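Local coordinates for protein protease Do-like 8, chloroplastic (Arabidopsis thaliana, PDB 4IC6) that probably acts as a serine endopeptidase of the HtrA (Deg) type, cleaving peptide bonds of proteins in the chloroplast thylakoid, at residues Ser175-Asp180 against Gly191-Asp196; Phe182-Val187 against Asn219-Thr224; Lys112-Lys117 against Val132-Thr137. The protein carries 1 engineered substitution. All blocks are in the same frame, centred on the assembly; numbering follows the deposited sequence.

Interaction 1 lies in the second beta barrel of the protease domain, interaction 2 in loops connecting strands of that barrel, and interaction 3 in the first barrel. Ser175-Asp180 leads almost directly into Phe182-Val187, so the first two contacts adjoin along the chain, with centres about 13 Å apart. Interaction 2 reaches the predicted charge relay system: the side chain of Ser183 is about 3 Å from that of Asp126, and that of Gln184 about 3 Å from that of His83. Interaction 1 stands further back, the Thr195 side chain being about 12 Å from that of the engineered Ala204. Interaction 3 is remote from both, its centre about 33 Å from that of interaction 1 and about 28 Å from that of interaction 2.

Interaction 1 (Ser175-Asp180 against Gly191-Asp196); sequences SGLNRD and GGIQTD
Two beta bulges, on either side of a corner, distort the pairing of strands 168-176 and 179-182 with strand 192-195 in the second barrel of this chymotrypsin-like protease domain. The first is a classic bulge: Ser175 and Gly176 both face Gln194, whose carbonyl oxygen accepts from Ser175 N at 2.7 Å and from Gly176 N at 3.1 Å. Gln194 N returns a bond to Gly176 O (2.8 Å), completing a hydrogen-bonded pair. Past the corner residue Leu177, Asn178 and Arg179 both face Gly192, a G1 bulge; Arg179 N meets a lone pair of Gly192 O at 2.9 Å in a nearly straight bond (169°). The answering bond, Gly192 N to Arg179 O, is more bent (130° at the hydrogen). Any CB on Gly192 would lie 2.8 Å from Arg179 O, a clash that glycine avoids.

Gln194 makes the largest contribution of any residue. With CG anti to its backbone N (chi1 -171°) and an extended chain, it brings NE2 to 2.8 Å from Ser175 OG, which lies in the amide plane. Its OE1 sits 4.1 Å from Arg179 CD, and the two side chains cross obliquely, with the guanidinium plane turned steeply against the amide plane. Ser175 OG, accepting from Gln194, can donate to Leu169 O of the second subunit, and Arg179 forms a salt bridge with Asp166 there, so both also take part in the subunit interface.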
ATOM      1  N   SER A 175      22.729  19.711   2.743  1.00 26.41           N
ATOM      2  CA  SER A 175      23.042  18.332   2.349  1.00 24.39           C
ATOM      3  C   SER A 175      23.462  18.260   0.892  1.00 26.48           C
ATOM      4  O   SER A 175      24.226  17.386   0.502  1.00 24.47           O
ATOM      5  CB  SER A 175      21.804  17.445   2.539  1.00 24.62           C
ATOM      6  OG  SER A 175      21.970  16.182   1.899  1.00 32.49           O
ATOM      7  N   GLY A 176      22.974  19.197   0.093  1.00 23.42           N
ATOM      8  CA  GLY A 176      23.280  19.212  -1.330  1.00 24.49           C
ATOM      9  C   GLY A 176      22.886  20.533  -1.960  1.00 28.45           C
ATOM     10  O   GLY A 176      22.081  21.290  -1.401  1.00 27.30           O
ATOM     11  N   LEU A 177      23.458  20.839  -3.114  1.00 26.19           N
ATOM     12  CA  LEU A 177      23.169  22.124  -3.727  1.00 32.50           C
ATOM     13  C   LEU A 177      22.769  21.887  -5.162  1.00 33.59           C
ATOM     14  O   LEU A 177      23.138  20.872  -5.755  1.00 29.12           O
ATOM     15  CB  LEU A 177      24.395  23.046  -3.647  1.00 31.88           C
ATOM     16  CG  LEU A 177      24.577  24.115  -2.565  1.00 39.72           C
ATOM     17  CD1 LEU A 177      23.406  24.226  -1.576  1.00 40.80           C
ATOM     18  CD2 LEU A 177      25.929  23.982  -1.860  1.00 42.45           C
ATOM     19  N   ASN A 178      21.999  22.816  -5.712  1.00 34.89           N
ATOM     20  CA  ASN A 178      21.591  22.749  -7.107  1.00 38.83           C
ATOM     21  C   ASN A 178      20.862  21.444  -7.453  1.00 37.72           C
ATOM     22  O   ASN A 178      21.127  20.834  -8.485  1.00 34.91           O
ATOM     23  CB  ASN A 178      22.810  22.968  -8.017  1.00 50.44           C
ATOM     24  CG  ASN A 178      23.468  24.341  -7.805  1.00 61.94           C
ATOM     25  OD1 ASN A 178      22.801  25.387  -7.848  1.00 66.05           O
ATOM     26  ND2 ASN A 178      24.779  24.338  -7.560  1.00 64.66           N
ATOM     27  N   ARG A 179      19.922  21.041  -6.598  1.00 30.95           N
ATOM     28  CA  ARG A 179      19.169  19.799  -6.780  1.00 25.12           C
ATOM     29  C   ARG A 179      17.734  20.083  -7.204  1.00 30.05           C
ATOM     30  O   ARG A 179      17.148  21.087  -6.786  1.00 31.72           O
ATOM     31  CB  ARG A 179      19.168  19.001  -5.458  1.00 25.62           C
ATOM     32  CG  ARG A 179      20.382  18.073  -5.276  1.00 30.31           C
ATOM     33  CD  ARG A 179      20.062  16.639  -5.796  1.00 54.67           C
ATOM     34  NE  ARG A 179      21.126  15.657  -5.548  1.00 45.56           N
ATOM     35  CZ  ARG A 179      22.406  15.921  -5.786  1.00 44.53           C
ATOM     36  NH1 ARG A 179      22.739  17.116  -6.253  1.00 47.63           N
ATOM     37  NH2 ARG A 179      23.350  15.009  -5.575  1.00 38.07           N
ATOM     38  N   ASP A 180      17.152  19.207  -8.017  1.00 28.96           N
ATOM     39  CA  ASP A 180      15.763  19.426  -8.439  1.00 33.65           C
ATOM     40  C   ASP A 180      14.785  19.273  -7.282  1.00 31.71           C
ATOM     41  O   ASP A 180      14.888  18.334  -6.488  1.00 27.88           O
ATOM     42  CB  ASP A 180      15.367  18.472  -9.563  1.00 36.71           C
ATOM     43  CG  ASP A 180      16.076  18.782 -10.861  1.00 39.58           C
ATOM     44  OD1 ASP A 180      16.603  19.910 -10.981  1.00 38.81           O
ATOM     45  OD2 ASP A 180      16.106  17.898 -11.746  1.00 42.16           O
ATOM     46  N   GLY A 191      17.913  24.051  -9.323  1.00 32.38           N
ATOM     47  CA  GLY A 191      18.758  24.930  -8.527  1.00 29.50           C
ATOM     48  C   GLY A 191      18.413  24.956  -7.044  1.00 32.86           C
ATOM     49  O   GLY A 191      18.826  25.859  -6.295  1.00 32.32           O
ATOM     50  N   GLY A 192      17.687  23.948  -6.588  1.00 31.69           N
ATOM     51  CA  GLY A 192      17.269  23.934  -5.192  1.00 30.68           C
ATOM     52  C   GLY A 192      18.331  23.546  -4.178  1.00 32.26           C
ATOM     53  O   GLY A 192      19.368  22.955  -4.508  1.00 27.03           O
ATOM     54  N   ILE A 193      18.064  23.874  -2.917  1.00 30.34           N
ATOM     55  CA  ILE A 193      18.925  23.465  -1.826  1.00 29.34           C
ATOM     56  C   ILE A 193      18.382  22.176  -1.226  1.00 29.75           C
ATOM     57  O   ILE A 193      17.177  22.055  -1.002  1.00 30.26           O
ATOM     58  CB  ILE A 193      18.930  24.521  -0.710  1.00 29.61           C
ATOM     59  CG1 ILE A 193      19.534  25.836  -1.217  1.00 34.85           C
ATOM     60  CG2 ILE A 193      19.663  24.005   0.531  1.00 27.02           C
ATOM     61  CD1 ILE A 193      19.226  27.034  -0.269  1.00 30.75           C
ATOM     62  N   GLN A 194      19.266  21.213  -0.970  1.00 24.52           N
ATOM     63  CA  GLN A 194      18.876  20.025  -0.206  1.00 24.17           C
ATOM     64  C   GLN A 194      19.371  20.134   1.237  1.00 21.64           C
ATOM     65  O   GLN A 194      20.522  20.485   1.484  1.00 28.07           O
ATOM     66  CB  GLN A 194      19.416  18.734  -0.856  1.00 25.60           C
ATOM     67  CG  GLN A 194      18.862  17.455  -0.239  1.00 26.35           C
ATOM     68  CD  GLN A 194      19.401  16.213  -0.951  1.00 28.74           C
ATOM     69  OE1 GLN A 194      18.884  15.812  -1.992  1.00 29.02           O
ATOM     70  NE2 GLN A 194      20.444  15.614  -0.396  1.00 28.46           N
ATOM     71  N   THR A 195      18.519  19.798   2.200  1.00 21.30           N
ATOM     72  CA  THR A 195      18.948  19.813   3.607  1.00 20.82           C
ATOM     73  C   THR A 195      18.496  18.522   4.263  1.00 22.68           C
ATOM     74  O   THR A 195      17.566  17.882   3.775  1.00 23.78           O
ATOM     75  CB  THR A 195      18.309  21.009   4.382  1.00 30.38           C
ATOM     76  OG1 THR A 195      18.673  20.948   5.771  1.00 28.91           O
ATOM     77  CG2 THR A 195      16.811  20.951   4.273  1.00 31.32           C
ATOM     78  N   ASP A 196      19.163  18.123   5.344  1.00 27.80           N
ATOM     79  CA  ASP A 196      18.663  17.006   6.125  1.00 27.85           C
ATOM     80  C   ASP A 196      17.872  17.448   7.362  1.00 26.80           C
ATOM     81  O   ASP A 196      17.490  16.608   8.174  1.00 27.00           O
ATOM     82  CB  ASP A 196      19.732  15.917   6.420  1.00 23.86           C
ATOM     83  CG  ASP A 196      20.786  16.337   7.444  1.00 26.65           C
ATOM     84  OD1 ASP A 196      20.746  17.478   7.963  1.00 27.44           O
ATOM     85  OD2 ASP A 196      21.693  15.482   7.752  1.00 27.40           O
TER
HETATM   86  O   HOH W   1      18.741  21.303 -10.203  1.00 34.55           O
HETATM   87  O   HOH W   2      21.315  25.520  -4.512  1.00 39.95           O

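Interaction 2 (Phe182-Val187 against Asn219-Thr224); sequences FSQTGV and NTAIFT
Gln184 makes the central side-chain contact, its aliphatic part lying flat over one face of the Phe223 ring. Its CG stands 3.6 Å from the ring centroid and only 7° off the ring normal, a CH-pi contact over the middle of the face, and the amide beyond it is stacked on the ring with the planes 8° apart. CG lies beside the backbone N and the chain is extended beyond it, which carries NE2 to Ile222 O at 2.9 Å. The acceptor lies in the amide plane, although the donor stands well above the carbonyl plane. CD also rests against Ala221 CB (3.6 Å), so the amide is held by a hydrogen bond, a ring face and a methyl group. An alanine here would remove the stack and the bond to Ile222 O, and would probably loosen the hold of this loop on Phe223.

Two backbone bonds set the register. Phe223 N donates to Phe182 O at 2.8 Å, nearly along the C=O axis (171°), and Gln184 N donates to Ala221 O at 3.0 Å. Between them Ser183 faces Ile222 in a single bridge, its CA 3.5 Å from Ala221 O in a CA-H...O contact.

Further out, a type I turn from Ser183 to Gly186 fixes the loop, closed by Gly186 N to Ser183 O at 2.9 Å. Ser183 OG accepts from Thr185 N in an ST turn and is hydrogen-bonded to Asp126 OD2. Thus the loop that positions Gln184 is itself hydrogen-bonded to Asp126 and in contact with His83, a second-shell arrangement bordering the predicted catalytic triad of a chymotrypsin-like serine protease, whose serine position is an engineered Ala204 in this structure.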
ATOM      1  N   PHE A 182      11.056  18.456  -6.417  1.00 26.97           N
ATOM      2  CA  PHE A 182       9.834  17.919  -7.009  1.00 29.72           C
ATOM      3  C   PHE A 182       8.621  18.431  -6.256  1.00 32.92           C
ATOM      4  O   PHE A 182       7.952  17.699  -5.518  1.00 28.40           O
ATOM      5  CB  PHE A 182       9.915  16.395  -7.083  1.00 35.23           C
ATOM      6  CG  PHE A 182      11.047  15.924  -7.942  1.00 36.91           C
ATOM      7  CD1 PHE A 182      11.057  16.199  -9.300  1.00 38.55           C
ATOM      8  CD2 PHE A 182      12.120  15.241  -7.392  1.00 41.15           C
ATOM      9  CE1 PHE A 182      12.121  15.785 -10.104  1.00 43.91           C
ATOM     10  CE2 PHE A 182      13.185  14.825  -8.184  1.00 39.44           C
ATOM     11  CZ  PHE A 182      13.182  15.094  -9.544  1.00 41.99           C
ATOM     12  N   SER A 183       8.363  19.715  -6.476  1.00 31.85           N
ATOM     13  CA  SER A 183       7.410  20.486  -5.696  1.00 34.62           C
ATOM     14  C   SER A 183       6.025  19.884  -5.757  1.00 33.56           C
ATOM     15  O   SER A 183       5.626  19.340  -6.776  1.00 36.80           O
ATOM     16  CB  SER A 183       7.347  21.927  -6.234  1.00 34.24           C
ATOM     17  OG  SER A 183       6.199  22.600  -5.740  1.00 37.14           O
ATOM     18  N   GLN A 184       5.267  20.021  -4.679  1.00 34.56           N
ATOM     19  CA  GLN A 184       3.909  19.518  -4.692  1.00 34.16           C
ATOM     20  C   GLN A 184       3.024  20.343  -5.630  1.00 36.24           C
ATOM     21  O   GLN A 184       1.841  20.056  -5.805  1.00 34.04           O
ATOM     22  CB  GLN A 184       3.353  19.439  -3.271  1.00 37.39           C
ATOM     23  CG  GLN A 184       4.084  18.402  -2.418  1.00 32.72           C
ATOM     24  CD  GLN A 184       3.389  18.164  -1.090  1.00 36.64           C
ATOM     25  OE1 GLN A 184       2.345  18.764  -0.807  1.00 41.22           O
ATOM     26  NE2 GLN A 184       3.962  17.296  -0.267  1.00 35.16           N
ATOM     27  N   THR A 185       3.618  21.352  -6.254  1.00 37.50           N
ATOM     28  CA  THR A 185       2.966  22.062  -7.359  1.00 44.69           C
ATOM     29  C   THR A 185       2.773  21.164  -8.584  1.00 40.99           C
ATOM     30  O   THR A 185       1.915  21.423  -9.446  1.00 35.82           O
ATOM     31  CB  THR A 185       3.819  23.285  -7.763  1.00 52.34           C
ATOM     32  OG1 THR A 185       3.386  24.436  -7.026  1.00 50.85           O
ATOM     33  CG2 THR A 185       3.676  23.571  -9.234  1.00 62.59           C
ATOM     34  N   GLY A 186       3.572  20.109  -8.666  1.00 36.98           N
ATOM     35  CA  GLY A 186       3.605  19.269  -9.854  1.00 39.30           C
ATOM     36  C   GLY A 186       4.710  19.670 -10.829  1.00 41.86           C
ATOM     37  O   GLY A 186       4.891  19.045 -11.872  1.00 46.37           O
ATOM     38  N   VAL A 187       5.448  20.723 -10.494  1.00 39.44           N
ATOM     39  CA  VAL A 187       6.436  21.298 -11.399  1.00 39.57           C
ATOM     40  C   VAL A 187       7.799  21.278 -10.739  1.00 41.14           C
ATOM     41  O   VAL A 187       7.962  21.843  -9.658  1.00 41.20           O
ATOM     42  CB  VAL A 187       6.099  22.764 -11.704  1.00 40.34           C
ATOM     43  CG1 VAL A 187       7.188  23.397 -12.574  1.00 37.07           C
ATOM     44  CG2 VAL A 187       4.734  22.856 -12.377  1.00 37.54           C
ATOM     45  N   ASN A 219      11.466  26.759   2.640  1.00 30.04           N
ATOM     46  CA  ASN A 219      11.090  25.346   2.805  1.00 32.04           C
ATOM     47  C   ASN A 219       9.969  24.955   1.841  1.00 34.93           C
ATOM     48  O   ASN A 219       8.884  25.564   1.839  1.00 33.93           O
ATOM     49  CB  ASN A 219      10.635  25.062   4.251  1.00 26.22           C
ATOM     50  CG  ASN A 219      11.569  25.644   5.290  1.00 27.59           C
ATOM     51  OD1 ASN A 219      12.774  25.641   5.113  1.00 27.76           O
ATOM     52  ND2 ASN A 219      11.006  26.151   6.388  1.00 30.11           N
ATOM     53  N   THR A 220      10.204  23.919   1.041  1.00 31.61           N
ATOM     54  CA  THR A 220       9.258  23.597  -0.008  1.00 28.90           C
ATOM     55  C   THR A 220       8.817  22.141  -0.025  1.00 31.35           C
ATOM     56  O   THR A 220       9.635  21.231  -0.188  1.00 30.23           O
ATOM     57  CB  THR A 220       9.819  24.042  -1.381  1.00 26.56           C
ATOM     58  OG1 THR A 220      10.082  25.455  -1.322  1.00 30.91           O
ATOM     59  CG2 THR A 220       8.845  23.721  -2.508  1.00 26.58           C
ATOM     60  N   ALA A 221       7.504  21.931   0.116  1.00 27.47           N
ATOM     61  CA  ALA A 221       6.950  20.586   0.147  1.00 29.86           C
ATOM     62  C   ALA A 221       7.151  19.904  -1.208  1.00 34.70           C
ATOM     63  O   ALA A 221       7.032  20.542  -2.256  1.00 33.49           O
ATOM     64  CB  ALA A 221       5.479  20.629   0.498  1.00 27.55           C
ATOM     65  N   ILE A 222       7.453  18.606  -1.188  1.00 26.69           N
ATOM     66  CA  ILE A 222       7.691  17.861  -2.430  1.00 27.81           C
ATOM     67  C   ILE A 222       6.864  16.581  -2.484  1.00 31.38           C
ATOM     68  O   ILE A 222       6.289  16.160  -1.483  1.00 33.86           O
ATOM     69  CB  ILE A 222       9.162  17.430  -2.580  1.00 28.47           C
ATOM     70  CG1 ILE A 222       9.569  16.584  -1.381  1.00 29.07           C
ATOM     71  CG2 ILE A 222      10.094  18.632  -2.740  1.00 27.82           C
ATOM     72  CD1 ILE A 222      10.811  15.716  -1.640  1.00 27.24           C
ATOM     73  N   PHE A 223       6.806  15.973  -3.663  1.00 31.31           N
ATOM     74  CA  PHE A 223       6.326  14.598  -3.806  1.00 34.84           C
ATOM     75  C   PHE A 223       7.522  13.739  -4.253  1.00 40.34           C
ATOM     76  O   PHE A 223       8.240  14.136  -5.165  1.00 37.66           O
ATOM     77  CB  PHE A 223       5.252  14.529  -4.886  1.00 36.98           C
ATOM     78  CG  PHE A 223       3.905  15.083  -4.465  1.00 38.55           C
ATOM     79  CD1 PHE A 223       3.384  14.820  -3.205  1.00 39.34           C
ATOM     80  CD2 PHE A 223       3.156  15.854  -5.349  1.00 41.28           C
ATOM     81  CE1 PHE A 223       2.130  15.321  -2.832  1.00 43.66           C
ATOM     82  CE2 PHE A 223       1.912  16.363  -4.979  1.00 44.10           C
ATOM     83  CZ  PHE A 223       1.405  16.095  -3.720  1.00 44.34           C
ATOM     84  N   THR A 224       7.744  12.578  -3.631  1.00 43.13           N
ATOM     85  CA  THR A 224       8.767  11.643  -4.147  1.00 48.18           C
ATOM     86  C   THR A 224       8.141  10.606  -5.076  1.00 52.34           C
ATOM     87  O   THR A 224       6.927  10.418  -5.064  1.00 51.07           O
ATOM     88  CB  THR A 224       9.534  10.917  -3.022  1.00 45.46           C
ATOM     89  OG1 THR A 224       8.605  10.212  -2.197  1.00 47.09           O
ATOM     90  CG2 THR A 224      10.295  11.913  -2.165  1.00 46.21           C
TER

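Interaction 3 (Lys112-Lys117 against Val132-Thr137); sequences KNFEGK and VDAPET
The Phe114 ring presents one face to the methyl group of Ala134, while its CB end lies against Val132. With CG anti to the carbonyl carbon (chi1 -63°), the side chain extends toward the 132-137 loop, and Ala134 CB settles over the face, displaced toward the rim. The CB lies 4.0 Å from the ring centroid and 24° off the normal, a CH-pi contact; its closest ring atom is CE1, at 3.7 Å. Val132 crosses the phenylalanine at about a right angle and touches it with both branches: CG2 is 3.7 Å from Phe114 CB and CG1 is 3.9 Å from Phe114 CG. The backbone between Val132 and Ala134 comes close as well, Asp133 O lying 3.4 Å from Phe114 CD1.

All this takes place in the first barrel of the chymotrypsin-like fold, where strand 111-122 is antiparallel to strand 127-131. Lys117 shares backbone hydrogen bonding with Lys131, and the loop 132-137 that follows strand 127-131 meets strand 111-122 through side-chain contacts. Leu138 also touches Phe114, and Val102 of strand 98-105 touches Val132.

No direct hydrogen bond joins the two segments; a water spans them instead. It donates to Glu115 O at 2.9 Å and accepts from Asp133 N at 2.6 Å. Val132 CG2 also approaches this carbonyl oxygen of Glu115.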
ATOM      1  N   LYS A 112      -1.908  37.881  15.640  1.00 55.35           N
ATOM      2  CA  LYS A 112      -2.994  38.729  15.163  1.00 54.16           C
ATOM      3  C   LYS A 112      -3.336  38.383  13.707  1.00 51.13           C
ATOM      4  O   LYS A 112      -2.454  38.015  12.928  1.00 47.10           O
ATOM      5  CB  LYS A 112      -2.596  40.201  15.292  1.00 60.10           C
ATOM      6  CG  LYS A 112      -3.104  40.906  16.569  1.00 68.62           C
ATOM      7  CD  LYS A 112      -2.126  40.818  17.749  1.00 72.07           C
ATOM      8  CE  LYS A 112      -2.592  41.719  18.903  1.00 78.61           C
ATOM      9  NZ  LYS A 112      -1.911  41.450  20.209  1.00 79.93           N
ATOM     10  N   ASN A 113      -4.608  38.518  13.334  1.00 46.45           N
ATOM     11  CA  ASN A 113      -5.092  38.045  12.030  1.00 54.48           C
ATOM     12  C   ASN A 113      -5.270  39.152  10.974  1.00 55.75           C
ATOM     13  O   ASN A 113      -5.765  40.237  11.280  1.00 51.41           O
ATOM     14  CB  ASN A 113      -6.410  37.283  12.218  1.00 63.90           C
ATOM     15  CG  ASN A 113      -6.882  36.599  10.950  1.00 69.70           C
ATOM     16  OD1 ASN A 113      -6.251  35.658  10.464  1.00 72.93           O
ATOM     17  ND2 ASN A 113      -8.019  37.047  10.424  1.00 74.81           N
ATOM     18  N   PHE A 114      -4.869  38.871   9.732  1.00 54.89           N
ATOM     19  CA  PHE A 114      -4.976  39.840   8.630  1.00 53.63           C
ATOM     20  C   PHE A 114      -5.428  39.202   7.331  1.00 51.97           C
ATOM     21  O   PHE A 114      -5.096  38.055   7.046  1.00 52.34           O
ATOM     22  CB  PHE A 114      -3.630  40.524   8.375  1.00 55.19           C
ATOM     23  CG  PHE A 114      -3.144  41.327   9.532  1.00 58.40           C
ATOM     24  CD1 PHE A 114      -3.590  42.625   9.717  1.00 60.51           C
ATOM     25  CD2 PHE A 114      -2.271  40.778  10.457  1.00 56.37           C
ATOM     26  CE1 PHE A 114      -3.160  43.375  10.795  1.00 60.63           C
ATOM     27  CE2 PHE A 114      -1.837  41.522  11.541  1.00 57.79           C
ATOM     28  CZ  PHE A 114      -2.285  42.826  11.709  1.00 58.41           C
ATOM     29  N   GLU A 115      -6.175  39.952   6.534  1.00 49.11           N
ATOM     30  CA  GLU A 115      -6.510  39.515   5.194  1.00 50.81           C
ATOM     31  C   GLU A 115      -5.245  39.515   4.355  1.00 51.45           C
ATOM     32  O   GLU A 115      -4.475  40.477   4.396  1.00 53.81           O
ATOM     33  CB  GLU A 115      -7.513  40.472   4.556  1.00 53.63           C
ATOM     34  CG  GLU A 115      -8.901  40.354   5.095  1.00 58.14           C
ATOM     35  CD  GLU A 115      -9.859  41.235   4.328  1.00 63.70           C
ATOM     36  OE1 GLU A 115      -9.425  42.324   3.889  1.00 65.12           O
ATOM     37  OE2 GLU A 115     -11.024  40.827   4.141  1.00 64.99           O
ATOM     38  N   GLY A 116      -5.026  38.441   3.602  1.00 52.29           N
ATOM     39  CA  GLY A 116      -3.909  38.372   2.676  1.00 46.81           C
ATOM     40  C   GLY A 116      -4.384  38.536   1.240  1.00 46.50           C
ATOM     41  O   GLY A 116      -5.019  37.640   0.680  1.00 50.64           O
ATOM     42  N   LYS A 117      -4.078  39.680   0.635  1.00 43.94           N
ATOM     43  CA  LYS A 117      -4.494  39.924  -0.744  1.00 46.48           C
ATOM     44  C   LYS A 117      -3.414  39.447  -1.683  1.00 47.08           C
ATOM     45  O   LYS A 117      -2.222  39.614  -1.401  1.00 44.70           O
ATOM     46  CB  LYS A 117      -4.782  41.410  -0.974  1.00 46.60           C
ATOM     47  CG  LYS A 117      -5.859  41.949  -0.046  1.00 51.13           C
ATOM     48  CD  LYS A 117      -6.302  43.354  -0.427  1.00 54.53           C
ATOM     49  CE  LYS A 117      -7.600  43.731   0.307  1.00 59.44           C
ATOM     50  NZ  LYS A 117      -7.965  45.172   0.131  1.00 59.23           N
ATOM     51  N   VAL A 132      -0.461  42.273   3.148  1.00 48.33           N
ATOM     52  CA  VAL A 132      -1.199  42.429   4.400  1.00 50.36           C
ATOM     53  C   VAL A 132      -1.244  43.909   4.773  1.00 50.93           C
ATOM     54  O   VAL A 132      -0.280  44.635   4.549  1.00 53.58           O
ATOM     55  CB  VAL A 132      -0.486  41.608   5.514  1.00 59.89           C
ATOM     56  CG1 VAL A 132      -0.477  42.340   6.823  1.00 63.18           C
ATOM     57  CG2 VAL A 132      -1.103  40.218   5.652  1.00 56.71           C
ATOM     58  N   ASP A 133      -2.359  44.369   5.327  1.00 53.39           N
ATOM     59  CA  ASP A 133      -2.469  45.761   5.768  1.00 54.87           C
ATOM     60  C   ASP A 133      -2.245  45.851   7.288  1.00 54.60           C
ATOM     61  O   ASP A 133      -3.165  45.621   8.073  1.00 53.73           O
ATOM     62  CB  ASP A 133      -3.837  46.332   5.367  1.00 56.49           C
ATOM     63  CG  ASP A 133      -4.024  47.774   5.802  1.00 64.52           C
ATOM     64  OD1 ASP A 133      -3.017  48.422   6.167  1.00 67.25           O
ATOM     65  OD2 ASP A 133      -5.181  48.263   5.776  1.00 64.33           O
ATOM     66  N   ALA A 134      -1.017  46.168   7.702  1.00 58.10           N
ATOM     67  CA  ALA A 134      -0.643  46.091   9.117  1.00 62.14           C
ATOM     68  C   ALA A 134       0.274  47.234   9.555  1.00 66.73           C
ATOM     69  O   ALA A 134       0.964  47.827   8.726  1.00 69.96           O
ATOM     70  CB  ALA A 134       0.021  44.746   9.407  1.00 64.08           C
ATOM     71  N   PRO A 135       0.302  47.532  10.866  1.00 68.92           N
ATOM     72  CA  PRO A 135       1.213  48.576  11.354  1.00 70.62           C
ATOM     73  C   PRO A 135       2.671  48.172  11.133  1.00 69.58           C
ATOM     74  O   PRO A 135       3.069  47.095  11.578  1.00 67.92           O
ATOM     75  CB  PRO A 135       0.898  48.647  12.857  1.00 70.38           C
ATOM     76  CG  PRO A 135      -0.494  48.090  12.984  1.00 71.43           C
ATOM     77  CD  PRO A 135      -0.566  47.008  11.937  1.00 69.83           C
ATOM     78  N   GLU A 136       3.454  49.015  10.461  1.00 71.62           N
ATOM     79  CA  GLU A 136       4.857  48.697  10.194  1.00 76.42           C
ATOM     80  C   GLU A 136       5.572  48.274  11.477  1.00 78.20           C
ATOM     81  O   GLU A 136       6.583  47.572  11.444  1.00 77.23           O
ATOM     82  CB  GLU A 136       5.562  49.881   9.549  1.00 78.38           C
ATOM     83  N   THR A 137       5.018  48.706  12.605  1.00 80.22           N
ATOM     84  CA  THR A 137       5.547  48.394  13.922  1.00 77.98           C
ATOM     85  C   THR A 137       5.316  46.925  14.249  1.00 77.41           C
ATOM     86  O   THR A 137       5.989  46.352  15.105  1.00 80.03           O
ATOM     87  CB  THR A 137       4.870  49.272  14.988  1.00 78.51           C
ATOM     88  OG1 THR A 137       3.807  48.544  15.618  1.00 78.07           O
ATOM     89  CG2 THR A 137       4.301  50.523  14.335  1.00 78.27           C
TER
HETATM   90  O   HOH W   3      -4.520  42.962   5.907  1.00 39.27           O